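Local structure of E3 SUMO-protein ligase SIZ1 (Saccharomyces cerevisiae, 3I2D) at residues 91-96 / 185-190; 84-89 / 194-199; 212-217 / 301-306; 69-74 / 157-162; 75-80 / 201-206. The protein acts as an E3 ligase that mediates attachment of the ubiquitin-like modifier SUMO (Smt3) to septins and PCNA. One frame throughout, in Å; residues are numbered along the deposited sequence.

Contact 1. Residues 91-96 / 185-190; sequences GGRGMC and ELIYAF
Leu186 N donates to Cys96 O over 2.8 Å, the shortest hydrogen bond in this antiparallel pairing of 93-96 with 185-189, and Cys96 N returns a bond to Leu186 O. Gly94 and Tyr188 exchange a second such pair, and Phe190 N reaches Gly92 O where both chains turn their corners. On the side facing strand 74-90, Tyr188 CG sits between the backbone N and the carbonyl carbon (chi1 53°), and the ring that follows lies across Gly94: Gly94 CA stands over its face, 4.2 Å from the centroid, in a CH-pi contact, and OH bonds to Glu88 N. An alanine here would probably uncover Gly94 CA and leave Glu88 N without that hydroxyl. The other face carries Arg93, whose guanidinium has Ile187 CG2 over one face (NE to CG2 3.6 Å), and Met95, whose SD approaches Glu185 OE2. Backbone bonds thus hold outer strand 93-100 of this PINIT sheet; Cys96, Leu186 and Tyr188 face strand 74-90, while Arg93, Met95 and Ile187 mix apolar contact with charge.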
# COMPACT_ATOMS: atom_id res chain seq x y z
N GLY A 91 11.08 13.22 -29.58
CA GLY A 91 10.50 14.55 -29.50
C GLY A 91 9.10 14.55 -30.09
O GLY A 91 8.37 15.55 -30.08
N GLY A 92 8.75 13.40 -30.64
CA GLY A 92 7.45 13.23 -31.22
C GLY A 92 6.75 12.08 -30.53
O GLY A 92 6.97 11.82 -29.35
N ARG A 93 5.91 11.41 -31.30
CA ARG A 93 5.13 10.28 -30.84
C ARG A 93 5.99 9.03 -30.97
O ARG A 93 6.93 8.97 -31.78
CB ARG A 93 3.87 10.18 -31.70
CG ARG A 93 2.86 9.14 -31.30
CD ARG A 93 1.54 9.44 -32.01
NE ARG A 93 0.57 8.35 -31.96
CZ ARG A 93 0.72 7.18 -32.58
NH1 ARG A 93 1.80 6.95 -33.32
NH2 ARG A 93 -0.22 6.25 -32.48
N GLY A 94 5.68 8.03 -30.16
CA GLY A 94 6.41 6.78 -30.22
C GLY A 94 5.52 5.76 -29.56
O GLY A 94 4.53 6.13 -28.94
N MET A 95 5.83 4.48 -29.68
CA MET A 95 5.01 3.48 -29.04
C MET A 95 5.72 2.17 -28.90
O MET A 95 6.67 1.88 -29.63
CB MET A 95 3.72 3.26 -29.82
CG MET A 95 3.90 2.60 -31.15
SD MET A 95 2.31 2.24 -31.89
CE MET A 95 1.90 3.82 -32.72
N CYS A 96 5.27 1.38 -27.94
CA CYS A 96 5.82 0.06 -27.74
C CYS A 96 4.65 -0.87 -27.59
O CYS A 96 3.60 -0.52 -27.05
CB CYS A 96 6.73 0.02 -26.51
SG CYS A 96 6.04 0.76 -25.07
N GLU A 185 -0.50 -2.14 -26.11
CA GLU A 185 0.21 -1.09 -26.81
C GLU A 185 0.22 0.20 -26.00
O GLU A 185 -0.82 0.67 -25.54
CB GLU A 185 -0.44 -0.85 -28.16
CG GLU A 185 0.42 -0.07 -29.13
CD GLU A 185 -0.21 -0.03 -30.52
OE1 GLU A 185 -0.46 -1.11 -31.10
OE2 GLU A 185 -0.44 1.10 -31.02
N LEU A 186 1.42 0.75 -25.79
CA LEU A 186 1.56 2.01 -25.07
C LEU A 186 2.01 3.09 -26.05
O LEU A 186 3.06 2.99 -26.68
CB LEU A 186 2.61 1.91 -23.96
CG LEU A 186 2.86 3.24 -23.23
CD1 LEU A 186 1.72 3.56 -22.27
CD2 LEU A 186 4.16 3.15 -22.46
N ILE A 187 1.20 4.12 -26.18
CA ILE A 187 1.53 5.22 -27.06
C ILE A 187 1.96 6.39 -26.18
O ILE A 187 1.22 6.82 -25.31
CB ILE A 187 0.31 5.66 -27.86
CG1 ILE A 187 -0.17 4.49 -28.74
CG2 ILE A 187 0.65 6.87 -28.70
CD1 ILE A 187 -1.36 4.85 -29.58
N TYR A 188 3.17 6.88 -26.41
CA TYR A 188 3.68 8.01 -25.65
C TYR A 188 4.15 9.12 -26.57
O TYR A 188 4.17 8.96 -27.80
CB TYR A 188 4.82 7.55 -24.75
CG TYR A 188 5.91 6.82 -25.48
CD1 TYR A 188 7.06 7.48 -25.90
CD2 TYR A 188 5.80 5.46 -25.75
CE1 TYR A 188 8.08 6.79 -26.57
CE2 TYR A 188 6.81 4.76 -26.41
CZ TYR A 188 7.95 5.43 -26.82
OH TYR A 188 8.93 4.75 -27.50
N ALA A 189 4.54 10.24 -25.98
CA ALA A 189 5.00 11.39 -26.75
C ALA A 189 5.83 12.36 -25.93
O ALA A 189 5.57 12.56 -24.76
CB ALA A 189 3.81 12.13 -27.34
N PHE A 190 6.83 12.97 -26.56
CA PHE A 190 7.65 13.97 -25.87
C PHE A 190 8.29 13.45 -24.61
O PHE A 190 8.05 13.97 -23.51
CB PHE A 190 6.80 15.19 -25.54
CG PHE A 190 5.75 15.48 -26.56
CD1 PHE A 190 4.44 15.70 -26.18
CD2 PHE A 190 6.08 15.51 -27.91
CE1 PHE A 190 3.46 15.96 -27.13
CE2 PHE A 190 5.12 15.77 -28.87
CZ PHE A 190 3.80 16.00 -28.48

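Contact 2. Residues 84-89 / 194-199; sequences VMNVEV and EYKLFG
Val87 and Leu197 make the tight side of this pairing, where Val87 CG2 meets Leu197 CD1 at 3.6 Å and Val87 CB rests on Tyr195 CB at 3.7 Å. Met85 brings its terminal CE over to Leu197 CD2; the chain bends at chi3 (-71°), which sets that methyl. Leu186 and Tyr188 of strand 182-191 pack on Val87. Strands 84-87 and 195-199 run antiparallel at 161° in a four-stranded PINIT sheet, joined by Val87 N to Tyr195 O at 2.7 Å, by Tyr195 N to Val87 O and by Leu197 N to Met85 O; Met85 N to Leu197 O is weak. The other face is more open to solvent and mixes polar and apolar groups. There Lys196 lies beside Asn86, and NZ donates to Asn86 OD1 at 3.0 Å, while Val84 CG1 lies 3.9 Å from Lys196 NZ. At the Val89 end, the Val89 and Glu194 side chains cross at about a right angle, and a water accepts from Val89 N and donates a weak bond to Glu194 OE2.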
# COMPACT_ATOMS: atom_id res chain seq x y z
N VAL A 84 7.29 -7.00 -21.66
CA VAL A 84 8.37 -6.15 -21.21
C VAL A 84 8.70 -5.23 -22.36
O VAL A 84 9.19 -5.68 -23.40
CB VAL A 84 9.60 -6.97 -20.83
CG1 VAL A 84 10.74 -6.06 -20.42
CG2 VAL A 84 9.23 -7.93 -19.72
N MET A 85 8.41 -3.95 -22.18
CA MET A 85 8.65 -2.97 -23.22
C MET A 85 9.57 -1.84 -22.77
O MET A 85 9.84 -1.67 -21.58
CB MET A 85 7.30 -2.40 -23.68
CG MET A 85 6.24 -3.49 -23.84
SD MET A 85 4.56 -2.87 -24.09
CE MET A 85 4.15 -2.22 -22.48
N ASN A 86 10.05 -1.08 -23.73
CA ASN A 86 10.93 0.05 -23.44
C ASN A 86 10.33 1.27 -24.09
O ASN A 86 9.77 1.19 -25.19
CB ASN A 86 12.32 -0.21 -24.00
CG ASN A 86 12.99 -1.40 -23.36
OD1 ASN A 86 13.61 -1.29 -22.31
ND2 ASN A 86 12.85 -2.57 -24.00
N VAL A 87 10.40 2.39 -23.39
CA VAL A 87 9.91 3.66 -23.88
C VAL A 87 11.17 4.45 -24.20
O VAL A 87 12.05 4.61 -23.35
CB VAL A 87 9.08 4.40 -22.81
CG1 VAL A 87 8.78 5.82 -23.26
CG2 VAL A 87 7.79 3.65 -22.57
N GLU A 88 11.27 4.92 -25.43
CA GLU A 88 12.45 5.67 -25.86
C GLU A 88 12.30 7.18 -25.74
O GLU A 88 11.20 7.70 -25.51
CB GLU A 88 12.78 5.32 -27.31
CG GLU A 88 13.50 4.00 -27.51
CD GLU A 88 13.68 3.65 -28.98
OE1 GLU A 88 14.54 2.78 -29.28
OE2 GLU A 88 12.97 4.24 -29.83
N VAL A 89 13.42 7.87 -25.91
CA VAL A 89 13.45 9.32 -25.88
C VAL A 89 13.11 9.78 -27.29
O VAL A 89 13.82 9.44 -28.23
CB VAL A 89 14.83 9.80 -25.49
CG1 VAL A 89 14.87 11.32 -25.47
CG2 VAL A 89 15.19 9.25 -24.13
N GLU A 194 14.14 7.55 -20.62
CA GLU A 194 13.71 6.22 -21.04
C GLU A 194 12.94 5.55 -19.91
O GLU A 194 13.22 5.78 -18.74
CB GLU A 194 14.90 5.35 -21.42
CG GLU A 194 15.35 5.52 -22.85
CD GLU A 194 16.33 4.45 -23.27
OE1 GLU A 194 17.38 4.31 -22.60
OE2 GLU A 194 16.05 3.74 -24.27
N TYR A 195 11.97 4.71 -20.27
CA TYR A 195 11.18 4.00 -19.27
C TYR A 195 11.10 2.52 -19.63
O TYR A 195 11.21 2.15 -20.79
CB TYR A 195 9.76 4.55 -19.19
CG TYR A 195 9.61 6.02 -18.87
CD1 TYR A 195 9.97 7.00 -19.80
CD2 TYR A 195 9.07 6.42 -17.65
CE1 TYR A 195 9.77 8.35 -19.52
CE2 TYR A 195 8.87 7.75 -17.36
CZ TYR A 195 9.22 8.71 -18.29
OH TYR A 195 9.01 10.03 -17.99
N LYS A 196 10.89 1.68 -18.63
CA LYS A 196 10.78 0.26 -18.91
C LYS A 196 9.49 -0.23 -18.24
O LYS A 196 9.21 0.13 -17.10
CB LYS A 196 12.00 -0.49 -18.36
CG LYS A 196 12.21 -1.86 -18.96
CD LYS A 196 13.55 -2.44 -18.53
CE LYS A 196 13.81 -3.83 -19.14
NZ LYS A 196 13.92 -3.81 -20.63
N LEU A 197 8.70 -1.01 -18.97
CA LEU A 197 7.46 -1.52 -18.41
C LEU A 197 7.56 -3.01 -18.15
O LEU A 197 8.33 -3.70 -18.80
CB LEU A 197 6.30 -1.23 -19.36
CG LEU A 197 5.96 0.26 -19.54
CD1 LEU A 197 7.08 0.98 -20.28
CD2 LEU A 197 4.67 0.37 -20.31
N PHE A 198 6.79 -3.49 -17.18
CA PHE A 198 6.77 -4.90 -16.84
C PHE A 198 5.34 -5.33 -16.60
O PHE A 198 4.53 -4.57 -16.08
CB PHE A 198 7.54 -5.17 -15.56
CG PHE A 198 8.98 -4.80 -15.63
CD1 PHE A 198 9.38 -3.48 -15.50
CD2 PHE A 198 9.95 -5.78 -15.78
CE1 PHE A 198 10.72 -3.14 -15.53
CE2 PHE A 198 11.29 -5.45 -15.82
CZ PHE A 198 11.68 -4.14 -15.69
N GLY A 199 5.03 -6.57 -16.99
CA GLY A 199 3.70 -7.10 -16.78
C GLY A 199 3.83 -8.12 -15.68
O GLY A 199 4.65 -9.03 -15.77
O HOH W 1 15.85 6.30 -26.19

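Contact 3. Residues 212-217 / 301-306; sequences EKVLQH and ENLAIS
The last turn of helix 207-215 comes down on strand 303-305, with Val214 CA 5.5 Å from Ala304 CA; the helix gives way at Gln216, and no direct hydrogen bond joins the two segments. The strand lies at the border of a small three-stranded sheet in what is assigned as the SP-RING zinc finger, so the contact ties that finger to the helix that follows the PINIT sheet. Val214 carries the middle of the contact: its CB points to the strand, CG1 sits beside Leu303 O, and CG2 touches Leu303 CD2 at 3.9 Å. The side chain of Leu303 lies about 8 Å from the zinc ion. Next along, Leu215 points its CB away, but its CD2 swings back onto Ile305 CG1 at 3.5 Å. His217 extends past the helix end with CG anti to the backbone N (chi1 173°), and the ring slots in among Glu301, Leu303 and Ala304. Leu303 O stands over one ring face, offset toward the rim, and Ala304 CB lies near ND1, 3.3 Å away. A water links the backbones, donating to Val214 O and His217 O and accepting from Ile305 N.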
# COMPACT_ATOMS: atom_id res chain seq x y z
N GLU A 212 -5.63 -8.75 9.83
CA GLU A 212 -5.28 -9.96 10.52
C GLU A 212 -3.82 -9.93 10.95
O GLU A 212 -3.49 -10.42 12.03
CB GLU A 212 -5.56 -11.17 9.65
CG GLU A 212 -5.93 -12.39 10.48
CD GLU A 212 -7.01 -12.09 11.52
OE1 GLU A 212 -8.10 -11.62 11.12
OE2 GLU A 212 -6.76 -12.33 12.72
N LYS A 213 -2.95 -9.36 10.13
CA LYS A 213 -1.54 -9.27 10.47
C LYS A 213 -1.35 -8.36 11.67
O LYS A 213 -0.47 -8.60 12.51
CB LYS A 213 -0.73 -8.74 9.29
CG LYS A 213 -0.45 -9.78 8.22
CD LYS A 213 0.52 -9.25 7.16
CE LYS A 213 1.60 -8.36 7.78
NZ LYS A 213 2.21 -8.91 9.04
N VAL A 214 -2.16 -7.32 11.77
CA VAL A 214 -2.06 -6.41 12.89
C VAL A 214 -2.53 -7.10 14.17
O VAL A 214 -1.89 -6.98 15.20
CB VAL A 214 -2.90 -5.13 12.66
CG1 VAL A 214 -2.81 -4.22 13.89
CG2 VAL A 214 -2.39 -4.38 11.45
N LEU A 215 -3.64 -7.84 14.10
CA LEU A 215 -4.15 -8.55 15.28
C LEU A 215 -3.21 -9.65 15.75
O LEU A 215 -3.23 -10.05 16.91
CB LEU A 215 -5.51 -9.19 15.00
CG LEU A 215 -6.69 -8.30 14.62
CD1 LEU A 215 -7.92 -9.19 14.42
CD2 LEU A 215 -6.95 -7.26 15.71
N GLN A 216 -2.38 -10.15 14.84
CA GLN A 216 -1.45 -11.23 15.14
C GLN A 216 -0.11 -10.64 15.57
O GLN A 216 0.88 -11.35 15.77
CB GLN A 216 -1.30 -12.12 13.90
CG GLN A 216 -0.11 -13.09 13.91
CD GLN A 216 0.11 -13.74 12.55
OE1 GLN A 216 0.01 -13.09 11.50
NE2 GLN A 216 0.45 -15.03 12.57
N HIS A 217 -0.07 -9.33 15.72
CA HIS A 217 1.16 -8.67 16.12
C HIS A 217 1.04 -8.41 17.61
O HIS A 217 -0.02 -7.98 18.08
CB HIS A 217 1.34 -7.37 15.35
CG HIS A 217 2.50 -6.54 15.80
ND1 HIS A 217 2.55 -5.95 17.05
CD2 HIS A 217 3.63 -6.16 15.16
CE1 HIS A 217 3.66 -5.24 17.16
NE2 HIS A 217 4.33 -5.35 16.03
N GLU A 301 4.13 -3.14 9.67
CA GLU A 301 4.71 -4.07 10.64
C GLU A 301 4.74 -3.55 12.08
O GLU A 301 4.80 -4.34 13.02
CB GLU A 301 6.13 -4.46 10.23
CG GLU A 301 6.99 -3.31 9.74
CD GLU A 301 6.95 -3.15 8.22
OE1 GLU A 301 5.84 -2.99 7.65
OE2 GLU A 301 8.04 -3.17 7.60
N ASN A 302 4.70 -2.24 12.25
CA ASN A 302 4.73 -1.65 13.58
C ASN A 302 3.35 -1.34 14.14
O ASN A 302 3.23 -0.78 15.23
CB ASN A 302 5.54 -0.36 13.57
CG ASN A 302 6.99 -0.61 13.32
OD1 ASN A 302 7.77 0.33 13.17
ND2 ASN A 302 7.38 -1.87 13.28
N LEU A 303 2.32 -1.69 13.38
CA LEU A 303 0.95 -1.41 13.80
C LEU A 303 0.48 -2.52 14.74
O LEU A 303 0.46 -3.70 14.37
CB LEU A 303 0.05 -1.32 12.56
CG LEU A 303 -1.22 -0.48 12.63
CD1 LEU A 303 -0.86 0.97 12.93
CD2 LEU A 303 -1.98 -0.55 11.31
N ALA A 304 0.11 -2.14 15.96
CA ALA A 304 -0.36 -3.10 16.96
C ALA A 304 -1.63 -2.63 17.68
O ALA A 304 -1.89 -1.44 17.81
CB ALA A 304 0.74 -3.35 17.99
N ILE A 305 -2.42 -3.59 18.16
CA ILE A 305 -3.65 -3.29 18.88
C ILE A 305 -3.24 -2.82 20.26
O ILE A 305 -2.26 -3.33 20.81
CB ILE A 305 -4.54 -4.55 19.06
CG1 ILE A 305 -5.10 -5.00 17.71
CG2 ILE A 305 -5.67 -4.28 20.06
CD1 ILE A 305 -5.84 -3.92 16.99
N SER A 306 -3.97 -1.87 20.82
CA SER A 306 -3.68 -1.38 22.16
C SER A 306 -4.57 -2.15 23.12
O SER A 306 -5.78 -1.99 23.13
CB SER A 306 -4.00 0.11 22.28
OG SER A 306 -4.29 0.46 23.63
O HOH W 2 -1.88 -6.18 17.53

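Contact 4. Residues 69-74 / 157-162; sequences KESPFY and RGFKSK
Neither segment is a helix or strand here: a type I turn from Ser71 to Tyr74 faces the loop 157-162, and the backbones stay 8.9 Å apart at their nearest CA atoms, Phe73 and Gly158. Side chains bridge the distance. Phe159 brings CZ up against both Ser71 OG and Tyr74 CE2. Ser71 OG lies in the plane of that ring, at its edge, 3.6 Å from CZ, while Tyr74 CE2 meets CZ at the same 3.6 Å. The two rings are oblique, their planes 50° apart. An alanine in place of Phe159 would probably leave Ser71 OG and Tyr74 CE2 without the CZ end they touch. The Arg157 guanidinium meets Phe73 O at its edge, near its plane, NH2 giving a weak hydrogen bond of 2.7 Å. Within the turn, Phe73 N makes a weak bond to Ser71 OG. One nitrogen, Arg157 NH2, thus serves two carbonyls, Ile205 O and more weakly Phe73 O, joining the loop to the residue just after strand 195-204, beside a largely apolar contact of Phe159 with Tyr74 that also meets Ser71 OG.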
# COMPACT_ATOMS: atom_id res chain seq x y z
N LYS A 69 8.75 0.12 -5.78
CA LYS A 69 8.40 0.35 -4.39
C LYS A 69 7.15 -0.46 -4.12
O LYS A 69 6.15 -0.36 -4.84
CB LYS A 69 8.10 1.83 -4.13
CG LYS A 69 9.28 2.76 -4.20
CD LYS A 69 8.88 4.15 -3.71
CE LYS A 69 9.98 5.17 -3.93
NZ LYS A 69 9.59 6.51 -3.40
N GLU A 70 7.20 -1.24 -3.05
CA GLU A 70 6.08 -2.09 -2.70
C GLU A 70 4.93 -1.40 -1.98
O GLU A 70 5.04 -0.27 -1.51
CB GLU A 70 6.56 -3.26 -1.85
CG GLU A 70 7.52 -4.20 -2.55
CD GLU A 70 8.49 -4.82 -1.58
OE1 GLU A 70 8.03 -5.37 -0.56
OE2 GLU A 70 9.72 -4.74 -1.82
N SER A 71 3.82 -2.11 -1.96
CA SER A 71 2.61 -1.69 -1.29
C SER A 71 2.11 -2.96 -0.64
O SER A 71 2.18 -4.04 -1.23
CB SER A 71 1.57 -1.21 -2.28
OG SER A 71 0.36 -0.92 -1.62
N PRO A 72 1.63 -2.86 0.60
CA PRO A 72 1.14 -4.08 1.25
C PRO A 72 -0.21 -4.52 0.68
O PRO A 72 -0.74 -5.55 1.09
CB PRO A 72 1.03 -3.66 2.71
CG PRO A 72 0.68 -2.21 2.61
CD PRO A 72 1.60 -1.72 1.53
N PHE A 73 -0.74 -3.76 -0.28
CA PHE A 73 -2.04 -4.08 -0.89
C PHE A 73 -2.01 -4.99 -2.12
O PHE A 73 -3.06 -5.40 -2.62
CB PHE A 73 -2.82 -2.80 -1.20
CG PHE A 73 -3.28 -2.10 0.03
CD1 PHE A 73 -2.71 -0.88 0.41
CD2 PHE A 73 -4.24 -2.68 0.85
CE1 PHE A 73 -3.07 -0.27 1.59
CE2 PHE A 73 -4.61 -2.06 2.05
CZ PHE A 73 -4.03 -0.86 2.42
N TYR A 74 -0.82 -5.28 -2.62
CA TYR A 74 -0.71 -6.20 -3.73
C TYR A 74 0.68 -6.81 -3.67
O TYR A 74 1.62 -6.19 -3.17
CB TYR A 74 -1.01 -5.51 -5.06
CG TYR A 74 -0.14 -4.33 -5.42
CD1 TYR A 74 1.22 -4.51 -5.73
CD2 TYR A 74 -0.68 -3.05 -5.52
CE1 TYR A 74 2.00 -3.44 -6.14
CE2 TYR A 74 0.10 -1.98 -5.93
CZ TYR A 74 1.44 -2.18 -6.23
OH TYR A 74 2.23 -1.11 -6.60
N ARG A 157 -7.98 -0.83 -8.30
CA ARG A 157 -8.58 -0.96 -6.98
C ARG A 157 -8.57 0.28 -6.08
O ARG A 157 -9.64 0.84 -5.80
CB ARG A 157 -7.94 -2.12 -6.23
CG ARG A 157 -8.66 -2.42 -4.94
CD ARG A 157 -8.56 -3.88 -4.63
NE ARG A 157 -7.62 -4.18 -3.56
CZ ARG A 157 -6.32 -3.91 -3.59
NH1 ARG A 157 -5.77 -3.31 -4.65
NH2 ARG A 157 -5.56 -4.31 -2.58
N GLY A 158 -7.41 0.70 -5.60
CA GLY A 158 -7.40 1.86 -4.74
C GLY A 158 -6.57 2.96 -5.34
O GLY A 158 -6.81 3.39 -6.47
N PHE A 159 -5.58 3.42 -4.58
CA PHE A 159 -4.67 4.46 -5.04
C PHE A 159 -5.36 5.56 -5.82
O PHE A 159 -4.91 5.94 -6.90
CB PHE A 159 -3.60 3.81 -5.92
CG PHE A 159 -2.99 2.59 -5.30
CD1 PHE A 159 -3.57 1.35 -5.48
CD2 PHE A 159 -1.86 2.69 -4.48
CE1 PHE A 159 -3.04 0.22 -4.86
CE2 PHE A 159 -1.32 1.58 -3.86
CZ PHE A 159 -1.91 0.34 -4.05
N LYS A 160 -6.45 6.10 -5.27
CA LYS A 160 -7.17 7.14 -5.99
C LYS A 160 -6.52 8.50 -5.79
O LYS A 160 -6.82 9.46 -6.50
CB LYS A 160 -8.65 7.16 -5.58
CG LYS A 160 -8.89 7.62 -4.18
CD LYS A 160 -10.30 8.16 -3.99
CE LYS A 160 -11.36 7.07 -3.96
NZ LYS A 160 -12.60 7.60 -3.31
N SER A 161 -5.61 8.58 -4.82
CA SER A 161 -4.89 9.82 -4.52
C SER A 161 -3.70 9.99 -5.46
O SER A 161 -3.13 11.07 -5.56
CB SER A 161 -4.35 9.77 -3.10
OG SER A 161 -3.30 8.81 -3.03
N LYS A 162 -3.31 8.91 -6.13
CA LYS A 162 -2.18 8.94 -7.03
C LYS A 162 -2.64 9.14 -8.46
O LYS A 162 -3.53 8.44 -8.95
CB LYS A 162 -1.43 7.61 -6.97
CG LYS A 162 -0.92 7.19 -5.61
CD LYS A 162 0.48 7.72 -5.37
CE LYS A 162 1.18 6.88 -4.33
NZ LYS A 162 1.20 5.45 -4.76

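Contact 5. Residues 75-80 / 201-206; sequences KIQRLI and IVEMIT
A classic beta bulge interrupts the pairing of strands 75-80 and 201-204 in the four-stranded sheet of the PINIT domain: Gln77 and Arg78 both sit opposite Ile201. Its mark is Ile201 O, which takes two backbone donors in its carbonyl plane, Gln77 N at 3.0 Å and Arg78 N at 3.2 Å, while Ile201 N returns a bond to Arg78 O. Before the bulge the ladder is regular, with Lys75 and Glu203 exchanging bonds (Glu203 N to Lys75 O, 2.8 Å) and Ile76 lying against Val202, CG1 to CG1 at 4.0 Å. The extra residue shifts the register by one, and Gln77 CB points toward the partner strand. Its chain, extended beyond CG, carries NE2 to Glu203 OE1 in a weak bond of 2.9 Å, the amide and carboxylate planes 79° apart; His117 offers NE2 a second, also weak, partner. Arg78 has its main charge partner in Asp106 of helix 104-111, and the same helix packs on Ile201. Ile80 meets Ile201 at about a right angle, CD1 to CG1 at 4.1 Å. At the other end, the Lys75 chain is bent at chi3 (-56°), which places CE, and Ile205 CD1 lies against that carbon at 3.3 Å and against Lys75 NZ at 3.6 Å.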
# COMPACT_ATOMS: atom_id res chain seq x y z
N LYS A 75 0.81 -8.04 -4.14
CA LYS A 75 2.08 -8.73 -4.09
C LYS A 75 2.43 -9.26 -5.47
O LYS A 75 1.65 -10.00 -6.08
CB LYS A 75 1.97 -9.89 -3.09
CG LYS A 75 3.29 -10.44 -2.57
CD LYS A 75 3.04 -11.40 -1.40
CE LYS A 75 2.24 -10.71 -0.29
NZ LYS A 75 1.99 -11.55 0.93
N ILE A 76 3.59 -8.84 -5.98
CA ILE A 76 4.03 -9.28 -7.30
C ILE A 76 4.35 -10.77 -7.19
O ILE A 76 5.22 -11.18 -6.43
CB ILE A 76 5.26 -8.49 -7.75
CG1 ILE A 76 4.84 -7.04 -8.04
CG2 ILE A 76 5.86 -9.12 -8.98
CD1 ILE A 76 5.99 -6.14 -8.43
N GLN A 77 3.61 -11.57 -7.95
CA GLN A 77 3.76 -13.02 -7.92
C GLN A 77 4.54 -13.59 -9.09
O GLN A 77 5.55 -14.26 -8.89
CB GLN A 77 2.38 -13.66 -7.90
CG GLN A 77 2.15 -14.67 -6.81
CD GLN A 77 0.67 -14.93 -6.63
OE1 GLN A 77 -0.02 -15.33 -7.57
NE2 GLN A 77 0.17 -14.69 -5.42
N ARG A 78 4.07 -13.32 -10.31
CA ARG A 78 4.73 -13.84 -11.51
C ARG A 78 4.94 -12.76 -12.55
O ARG A 78 4.14 -11.84 -12.67
CB ARG A 78 3.88 -14.92 -12.16
CG ARG A 78 4.65 -16.10 -12.70
CD ARG A 78 4.73 -17.21 -11.66
NE ARG A 78 3.43 -17.47 -11.05
CZ ARG A 78 2.32 -17.76 -11.73
NH1 ARG A 78 2.33 -17.83 -13.06
NH2 ARG A 78 1.18 -17.99 -11.07
N LEU A 79 6.01 -12.89 -13.31
CA LEU A 79 6.28 -11.95 -14.38
C LEU A 79 5.87 -12.60 -15.69
O LEU A 79 6.28 -13.73 -15.96
CB LEU A 79 7.77 -11.60 -14.49
CG LEU A 79 8.03 -10.74 -15.74
CD1 LEU A 79 8.43 -9.32 -15.35
CD2 LEU A 79 9.11 -11.37 -16.59
N ILE A 80 5.04 -11.93 -16.47
CA ILE A 80 4.66 -12.45 -17.79
C ILE A 80 5.81 -11.90 -18.64
O ILE A 80 5.79 -10.75 -19.09
CB ILE A 80 3.30 -11.88 -18.23
CG1 ILE A 80 2.21 -12.40 -17.30
CG2 ILE A 80 3.00 -12.29 -19.65
CD1 ILE A 80 0.84 -11.93 -17.69
N ILE A 201 1.61 -10.62 -12.72
CA ILE A 201 0.36 -11.13 -12.20
C ILE A 201 0.60 -10.86 -10.72
O ILE A 201 1.58 -11.33 -10.14
CB ILE A 201 0.19 -12.66 -12.41
CG1 ILE A 201 -0.18 -12.95 -13.86
CG2 ILE A 201 -0.92 -13.19 -11.54
CD1 ILE A 201 -0.30 -14.41 -14.17
N VAL A 202 -0.26 -10.05 -10.11
CA VAL A 202 -0.10 -9.72 -8.71
C VAL A 202 -1.29 -10.22 -7.92
O VAL A 202 -2.38 -10.43 -8.47
CB VAL A 202 0.02 -8.19 -8.48
CG1 VAL A 202 1.14 -7.60 -9.35
CG2 VAL A 202 -1.32 -7.52 -8.79
N GLU A 203 -1.07 -10.42 -6.63
CA GLU A 203 -2.14 -10.88 -5.78
C GLU A 203 -2.68 -9.71 -4.98
O GLU A 203 -1.93 -9.01 -4.29
CB GLU A 203 -1.64 -11.96 -4.82
CG GLU A 203 -2.77 -12.54 -3.95
CD GLU A 203 -2.31 -13.58 -2.94
OE1 GLU A 203 -1.88 -14.67 -3.36
OE2 GLU A 203 -2.39 -13.29 -1.72
N MET A 204 -3.99 -9.50 -5.09
CA MET A 204 -4.65 -8.44 -4.36
C MET A 204 -4.62 -8.81 -2.89
O MET A 204 -5.00 -9.92 -2.53
CB MET A 204 -6.11 -8.34 -4.77
CG MET A 204 -6.36 -8.02 -6.22
SD MET A 204 -5.97 -6.32 -6.53
CE MET A 204 -4.18 -6.43 -6.75
N ILE A 205 -4.12 -7.91 -2.04
CA ILE A 205 -4.15 -8.19 -0.62
C ILE A 205 -5.18 -7.23 -0.09
O ILE A 205 -5.16 -6.04 -0.38
CB ILE A 205 -2.81 -7.98 0.10
CG1 ILE A 205 -1.84 -9.09 -0.31
CG2 ILE A 205 -3.04 -8.03 1.62
CD1 ILE A 205 -0.54 -9.06 0.47
N THR A 206 -6.08 -7.78 0.69
CA THR A 206 -7.19 -7.01 1.20
C THR A 206 -7.00 -6.29 2.54
O THR A 206 -6.19 -6.70 3.39
CB THR A 206 -8.41 -7.95 1.23
OG1 THR A 206 -9.38 -7.45 0.31
CG2 THR A 206 -9.00 -8.09 2.62

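How the contacts relate
Contacts 1, 2, 4 and 5 all belong to the PINIT domain; contact 3 stands apart, its centre about 45 Å from that of contact 1. Contacts 2 and 5, their centres about 20 Å apart, share strands 74-90 and 195-204 and meet through Gly199 O and Ile80 N. Contact 1 lies in the second sheet, whose outer strand 93-100 follows 74-90 directly; it is nested along the chain inside contact 2, and contact 2 inside contact 5. Contact 4 crosses contact 5 in chain order and touches it at Ile205. From there the chain enters helix 207-215 and contact 3, so the PINIT domain leads through helices 207-215 and 222-234 into the zinc-finger part.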